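Local coordinates for glycosyl transferase (Staphylococcus aureus, PDB 5TZJ), which belongs to the family 2 glycosyl transferases and is captured here with uridine-diphosphate-N-acetylglucosamine bound, at residues A[36-41]-A[60-65]; A[227-232]-A[244-249]. One frame throughout, in Å; residues are numbered along the deposited sequence.

Contact 1 of 2, residues A[36-41]-A[60-65]; sequences VVVDDC and KVSQLE. With UD1 (uridine-diphosphate-N-acetylglucosamine), chain C.
The D39 and Q63 side chains lie side by side, pointing the same way, with the carboxylate and amide planes turned 49° apart, on the face of the sheet that helix 46-51 covers through L47. Q63 NE2 donates to D39 OD2 over 2.8 Å. The acceptor sits in the amide plane, but the donor stands above the carboxylate plane, 36° out of it. Both chains leave the backbone with CG anti to N (D39 chi1 180°), which lets the extended Q63 reach OD2. The other oxygen, OD1, is bonded to S42 and T9, so the carboxylate is held from both ends.

The second flat group, the D40 carboxylate, meets the ligand: N3 of the UD1 uracil donates to D40 OD2 at 2.6 Å. D40 OD1 accepts from the backbone N of S68 and lies 3.6 Å from L64 CD1, so a methyl group borders the oxygen that the backbone holds.

The backbones of this contact are the parallel strands 36-39 and 60-63, paired in register, with the 33-39 strand also paired to 3-9. The ladder opens at V37 N to K60 O (2.8 Å), continues from S62 N to V37 O and from D39 N to S62 O, and ends past the strands at L64 N to D39 O (2.9 Å). A water bridges V37 O and S62 OG, 3.0 Å from the hydroxyl. Near the strand end, V38 CG1 packs on L64 CD2 at 4.0 Å.

This is the beta-alpha-beta unit of a GT-A-like nucleotide-binding fold, with the ligand at the C-terminal strand ends. The short, nearly straight bond from N3 is consistent with an ionised D40 accepting the uracil N-H, while S68 N, on OD1, helps to set the turn of the carboxylate.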
loop_
_atom_site.group_PDB
_atom_site.type_symbol
_atom_site.label_atom_id
_atom_site.label_comp_id
_atom_site.label_asym_id
_atom_site.label_seq_id
_atom_site.Cartn_x
_atom_site.Cartn_y
_atom_site.Cartn_z
ATOM N N VAL A 36 -9.963 12.488 13.939
ATOM C CA VAL A 36 -9.422 13.646 13.245
ATOM C C VAL A 36 -9.892 13.560 11.810
ATOM O O VAL A 36 -9.412 12.725 11.027
ATOM C CB VAL A 36 -7.894 13.723 13.320
ATOM C CG1 VAL A 36 -7.405 15.071 12.729
ATOM C CG2 VAL A 36 -7.421 13.497 14.760
ATOM N N VAL A 37 -10.841 14.415 11.480
ATOM C CA VAL A 37 -11.474 14.446 10.178
ATOM C C VAL A 37 -10.909 15.644 9.444
ATOM O O VAL A 37 -11.063 16.791 9.913
ATOM C CB VAL A 37 -13.010 14.542 10.302
ATOM C CG1 VAL A 37 -13.657 14.690 8.885
ATOM C CG2 VAL A 37 -13.562 13.317 11.043
ATOM N N VAL A 38 -10.272 15.390 8.297
ATOM C CA VAL A 38 -9.856 16.456 7.405
ATOM C C VAL A 38 -10.605 16.307 6.087
ATOM O O VAL A 38 -10.463 15.304 5.376
ATOM C CB VAL A 38 -8.343 16.474 7.182
ATOM C CG1 VAL A 38 -7.970 17.677 6.246
ATOM C CG2 VAL A 38 -7.669 16.580 8.506
ATOM N N ASP A 39 -11.392 17.324 5.748
ATOM C CA ASP A 39 -12.258 17.258 4.586
ATOM C C ASP A 39 -11.548 17.907 3.403
ATOM O O ASP A 39 -11.127 19.075 3.477
ATOM C CB ASP A 39 -13.602 17.960 4.859
ATOM C CG ASP A 39 -14.519 17.909 3.656
ATOM O OD1 ASP A 39 -15.113 16.818 3.401
ATOM O OD2 ASP A 39 -14.615 18.942 2.952
ATOM N N ASP A 40 -11.426 17.161 2.320
ATOM C CA ASP A 40 -10.696 17.630 1.139
ATOM C C ASP A 40 -11.594 18.476 0.238
ATOM O O ASP A 40 -11.769 18.194 -0.959
ATOM C CB ASP A 40 -10.115 16.440 0.381
ATOM C CG ASP A 40 -8.864 16.804 -0.399
ATOM O OD1 ASP A 40 -8.557 18.031 -0.474
ATOM O OD2 ASP A 40 -8.214 15.867 -0.959
ATOM N N CYS A 41 -12.166 19.520 0.840
ATOM C CA CYS A 41 -12.987 20.518 0.142
ATOM C C CYS A 41 -14.220 19.879 -0.505
ATOM O O CYS A 41 -14.469 20.023 -1.704
ATOM C CB CYS A 41 -12.166 21.284 -0.892
ATOM S SG CYS A 41 -12.940 22.903 -1.287
ATOM N N LYS A 60 -12.100 16.302 15.999
ATOM C CA LYS A 60 -11.378 17.417 15.399
ATOM C C LYS A 60 -11.739 17.464 13.918
ATOM O O LYS A 60 -11.519 16.484 13.199
ATOM C CB LYS A 60 -9.859 17.262 15.568
ATOM C CG LYS A 60 -9.322 17.491 16.957
ATOM C CD LYS A 60 -7.816 17.219 16.961
ATOM C CE LYS A 60 -7.210 17.477 18.340
ATOM N NZ LYS A 60 -5.921 16.730 18.528
ATOM N N VAL A 61 -12.279 18.594 13.463
ATOM C CA VAL A 61 -12.685 18.783 12.067
ATOM C C VAL A 61 -11.941 19.979 11.489
ATOM O O VAL A 61 -11.911 21.062 12.091
ATOM C CB VAL A 61 -14.211 19.031 11.921
ATOM C CG1 VAL A 61 -14.613 19.251 10.461
ATOM C CG2 VAL A 61 -14.979 17.909 12.450
ATOM N N SER A 62 -11.409 19.809 10.285
ATOM C CA SER A 62 -11.007 20.973 9.525
ATOM C C SER A 62 -11.226 20.642 8.059
ATOM O O SER A 62 -11.535 19.496 7.699
ATOM C CB SER A 62 -9.560 21.352 9.816
ATOM O OG SER A 62 -8.702 20.313 9.394
ATOM N N GLN A 63 -11.095 21.663 7.213
ATOM C CA GLN A 63 -11.376 21.488 5.799
ATOM C C GLN A 63 -10.365 22.269 4.983
ATOM O O GLN A 63 -10.113 23.445 5.269
ATOM C CB GLN A 63 -12.803 21.955 5.465
ATOM C CG GLN A 63 -13.157 21.954 3.977
ATOM C CD GLN A 63 -14.560 22.496 3.738
ATOM O OE1 GLN A 63 -14.819 23.693 3.935
ATOM N NE2 GLN A 63 -15.482 21.623 3.326
ATOM N N LEU A 64 -9.799 21.614 3.966
ATOM C CA LEU A 64 -8.880 22.285 3.062
ATOM C C LEU A 64 -9.654 23.188 2.111
ATOM O O LEU A 64 -10.766 22.869 1.677
ATOM C CB LEU A 64 -8.069 21.273 2.252
ATOM C CG LEU A 64 -7.392 20.158 3.058
ATOM C CD1 LEU A 64 -6.500 19.296 2.134
ATOM C CD2 LEU A 64 -6.580 20.768 4.217
ATOM N N GLU A 65 -9.037 24.305 1.762
ATOM C CA GLU A 65 -9.697 25.299 0.931
ATOM C C GLU A 65 -9.833 24.880 -0.526
ATOM O O GLU A 65 -10.561 25.540 -1.270
ATOM C CB GLU A 65 -8.928 26.604 1.016
ATOM C CG GLU A 65 -7.568 26.518 0.390
ATOM C CD GLU A 65 -6.954 27.893 0.236
ATOM O OE1 GLU A 65 -5.885 28.007 -0.424
ATOM O OE2 GLU A 65 -7.564 28.856 0.770
HETATM C "C1'" UD1 C . -7.758 2.402 -1.467
HETATM C "C2'" UD1 C . -7.027 2.347 -0.132
HETATM C "C3'" UD1 C . -6.934 3.752 0.360
HETATM C "C4'" UD1 C . -5.941 4.437 -0.513
HETATM C "C5'" UD1 C . -6.582 4.612 -1.891
HETATM C "C6'" UD1 C . -5.624 5.267 -2.843
HETATM C "C7'" UD1 C . -7.383 0.074 0.873
HETATM C "C8'" UD1 C . -6.320 -0.463 -0.068
HETATM N "N2'" UD1 C . -7.748 1.468 0.829
HETATM O "O1'" UD1 C . -9.037 2.838 -1.190
HETATM O "O3'" UD1 C . -6.601 3.825 1.775
HETATM O "O4'" UD1 C . -5.579 5.683 0.051
HETATM O "O5'" UD1 C . -7.001 3.290 -2.433
HETATM O "O6'" UD1 C . -4.348 4.693 -2.701
HETATM O "O7'" UD1 C . -7.940 -0.635 1.632
HETATM N N1 UD1 C . -10.158 11.198 -0.408
HETATM C C2 UD1 C . -9.657 12.567 -0.098
HETATM N N3 UD1 C . -9.405 13.552 -1.196
HETATM C C4 UD1 C . -9.647 13.141 -2.575
HETATM C C5 UD1 C . -10.126 11.753 -2.884
HETATM C C6 UD1 C . -10.373 10.789 -1.786
HETATM O O2 UD1 C . -9.469 12.873 1.018
HETATM O O4 UD1 C . -9.449 13.922 -3.447
HETATM C C1B UD1 C . -10.332 10.264 0.675
HETATM C C2B UD1 C . -11.715 9.410 0.622
HETATM O "O2'" UD1 C . -12.809 10.231 1.193
HETATM C C3B UD1 C . -11.435 8.298 1.302
HETATM C C4B UD1 C . -9.928 8.045 1.099
HETATM O O4B UD1 C . -9.347 9.373 0.580
HETATM O O3B UD1 C . -11.613 8.496 2.786
HETATM C C5B UD1 C . -9.614 7.040 0.137
HETATM O O5B UD1 C . -10.161 7.389 -1.106
HETATM P PA UD1 C . -11.079 6.237 -1.850
HETATM O O1A UD1 C . -11.838 6.844 -3.002
HETATM O O2A UD1 C . -12.011 5.590 -0.842
HETATM O O3A UD1 C . -9.953 5.118 -2.359
HETATM P PB UD1 C . -10.064 3.468 -2.323
HETATM O O1B UD1 C . -11.451 2.952 -2.011
HETATM O O2B UD1 C . -9.716 3.139 -3.767
HETATM O O HOH W 1 -9.015 18.382 11.673
#

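Contact 2 of 2, residues A[227-232]-A[244-249]; sequences LIAVEI and QILAEF
I232 reaches across to I245, L246 and F249 with every branch of its side chain. From CB, the I232 CG2 methyl stands anti to the backbone N of its own residue and lies 3.8 Å from the backbone N of L246 and 4.0 Å from I245 CG2. The other branch carries CG1 past the same I245 methyl, and at the tip I232 CD1 comes to 4.0 Å from L246 CD1 and 4.2 Å from F249 CB. The helices that bring these residues together, 218-233 and 239-256, are joined by a short connection and form an antiparallel helical hairpin in the TarS linker domain; their axes here pass 9.9 Å apart at 158°. One turn back along the first helix, I228 crosses the F249 side chain at about a right angle. I228 CG2 sits over the F249 ring face in a CH-pi contact, 3.8 Å from the centroid and almost on the ring normal, while I228 CD1 approaches F249 CZ to 3.6 Å. At A229 the small side chain leaves L246 CD1 3.8 Å from A229 CB. Beyond the pair, I228 also touches Q179 and L180 of helix 177-188, and F249 touches I148.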
loop_
_atom_site.group_PDB
_atom_site.type_symbol
_atom_site.label_atom_id
_atom_site.label_comp_id
_atom_site.label_asym_id
_atom_site.label_seq_id
_atom_site.Cartn_x
_atom_site.Cartn_y
_atom_site.Cartn_z
ATOM N N LEU A 227 11.026 5.799 -5.563
ATOM C CA LEU A 227 11.273 6.243 -4.191
ATOM C C LEU A 227 11.295 5.068 -3.222
ATOM O O LEU A 227 12.062 5.069 -2.255
ATOM C CB LEU A 227 10.215 7.282 -3.737
ATOM C CG LEU A 227 10.278 8.626 -4.462
ATOM C CD1 LEU A 227 9.041 9.499 -4.236
ATOM C CD2 LEU A 227 11.509 9.389 -3.967
ATOM N N ILE A 228 10.433 4.071 -3.439
ATOM C CA ILE A 228 10.429 2.889 -2.576
ATOM C C ILE A 228 11.732 2.127 -2.699
ATOM O O ILE A 228 12.304 1.699 -1.699
ATOM C CB ILE A 228 9.215 1.988 -2.878
ATOM C CG1 ILE A 228 7.945 2.635 -2.316
ATOM C CG2 ILE A 228 9.313 0.633 -2.131
ATOM C CD1 ILE A 228 6.677 1.974 -2.913
ATOM N N ALA A 229 12.226 1.954 -3.927
ATOM C CA ALA A 229 13.489 1.257 -4.107
ATOM C C ALA A 229 14.620 2.043 -3.450
ATOM O O ALA A 229 15.483 1.459 -2.799
ATOM C CB ALA A 229 13.761 1.039 -5.624
ATOM N N VAL A 230 14.617 3.380 -3.592
ATOM C CA VAL A 230 15.633 4.188 -2.915
ATOM C C VAL A 230 15.516 4.037 -1.399
ATOM O O VAL A 230 16.514 3.828 -0.695
ATOM C CB VAL A 230 15.499 5.660 -3.358
ATOM C CG1 VAL A 230 16.381 6.568 -2.483
ATOM C CG2 VAL A 230 15.883 5.739 -4.849
ATOM N N GLU A 231 14.288 4.100 -0.887
ATOM C CA GLU A 231 14.067 3.989 0.550
ATOM C C GLU A 231 14.639 2.686 1.100
ATOM O O GLU A 231 15.364 2.697 2.106
ATOM C CB GLU A 231 12.569 4.097 0.860
ATOM C CG GLU A 231 12.305 4.354 2.296
ATOM C CD GLU A 231 12.732 5.794 2.699
ATOM O OE1 GLU A 231 13.227 5.954 3.800
ATOM O OE2 GLU A 231 12.588 6.758 1.896
ATOM N N ILE A 232 14.320 1.558 0.458
ATOM C CA ILE A 232 14.801 0.259 0.953
ATOM C C ILE A 232 16.324 0.225 0.958
ATOM O O ILE A 232 16.955 -0.150 1.949
ATOM C CB ILE A 232 14.224 -0.892 0.109
ATOM C CG1 ILE A 232 12.701 -1.054 0.345
ATOM C CG2 ILE A 232 15.007 -2.239 0.350
ATOM C CD1 ILE A 232 11.956 -1.778 -0.799
ATOM N N GLN A 244 17.195 -8.348 -0.249
ATOM C CA GLN A 244 16.129 -9.338 -0.149
ATOM C C GLN A 244 14.776 -8.671 0.001
ATOM O O GLN A 244 13.796 -9.129 -0.593
ATOM C CB GLN A 244 16.387 -10.274 1.031
ATOM C CG GLN A 244 16.741 -11.680 0.593
ATOM C CD GLN A 244 15.640 -12.319 -0.288
ATOM O OE1 GLN A 244 14.446 -11.988 -0.175
ATOM N NE2 GLN A 244 16.043 -13.213 -1.175
ATOM N N ILE A 245 14.698 -7.578 0.779
ATOM C CA ILE A 245 13.430 -6.828 0.863
ATOM C C ILE A 245 13.057 -6.205 -0.491
ATOM O O ILE A 245 11.901 -6.270 -0.940
ATOM C CB ILE A 245 13.512 -5.782 1.984
ATOM C CG1 ILE A 245 13.556 -6.505 3.337
ATOM C CG2 ILE A 245 12.347 -4.714 1.908
ATOM C CD1 ILE A 245 14.207 -5.617 4.408
ATOM N N LEU A 246 14.006 -5.563 -1.152
ATOM C CA LEU A 246 13.717 -5.038 -2.494
ATOM C C LEU A 246 13.222 -6.133 -3.438
ATOM O O LEU A 246 12.224 -5.940 -4.146
ATOM C CB LEU A 246 14.951 -4.383 -3.060
ATOM C CG LEU A 246 14.831 -3.553 -4.333
ATOM C CD1 LEU A 246 13.608 -2.565 -4.320
ATOM C CD2 LEU A 246 16.135 -2.712 -4.483
ATOM N N ALA A 247 13.879 -7.317 -3.435
ATOM C CA ALA A 247 13.401 -8.406 -4.276
ATOM C C ALA A 247 11.964 -8.777 -3.947
ATOM O O ALA A 247 11.150 -8.963 -4.854
ATOM C CB ALA A 247 14.321 -9.650 -4.145
ATOM N N GLU A 248 11.622 -8.881 -2.654
ATOM C CA GLU A 248 10.242 -9.219 -2.294
ATOM C C GLU A 248 9.276 -8.140 -2.767
ATOM O O GLU A 248 8.138 -8.450 -3.176
ATOM C CB GLU A 248 10.057 -9.389 -0.778
ATOM C CG GLU A 248 10.570 -10.705 -0.235
ATOM C CD GLU A 248 10.129 -11.936 -1.052
ATOM O OE1 GLU A 248 8.910 -12.064 -1.420
ATOM O OE2 GLU A 248 11.030 -12.768 -1.315
ATOM N N PHE A 249 9.675 -6.875 -2.616
ATOM C CA PHE A 249 8.833 -5.796 -3.117
ATOM C C PHE A 249 8.646 -5.931 -4.624
ATOM O O PHE A 249 7.551 -5.693 -5.147
ATOM C CB PHE A 249 9.420 -4.406 -2.785
ATOM C CG PHE A 249 8.545 -3.284 -3.313
ATOM C CD1 PHE A 249 7.323 -3.009 -2.712
ATOM C CD2 PHE A 249 8.859 -2.652 -4.503
ATOM C CE1 PHE A 249 6.458 -2.018 -3.236
ATOM C CE2 PHE A 249 8.005 -1.655 -5.016
ATOM C CZ PHE A 249 6.813 -1.355 -4.381
#

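How the contacts relate
Contact 1 comes first along the chain and is complete before contact 2 begins. Their centres lie 33 Å apart, on opposite sides of the chain's centre, and the nearest atoms are about 19 Å from each other, so they do not touch. No helix, strand or sequence family is common to both: residues 36-41 and 60-65 belong to the mixed sheet of the family 2 region, whereas 227-232 and 244-249 form helices of the TarS linker region. The ligand relates to both: it is hydrogen-bonded to D40 in contact 1 and lies about 11 Å from the I228 side chain in contact 2. Helix 177-188, which I228 touches, also carries E177, another ligand partner.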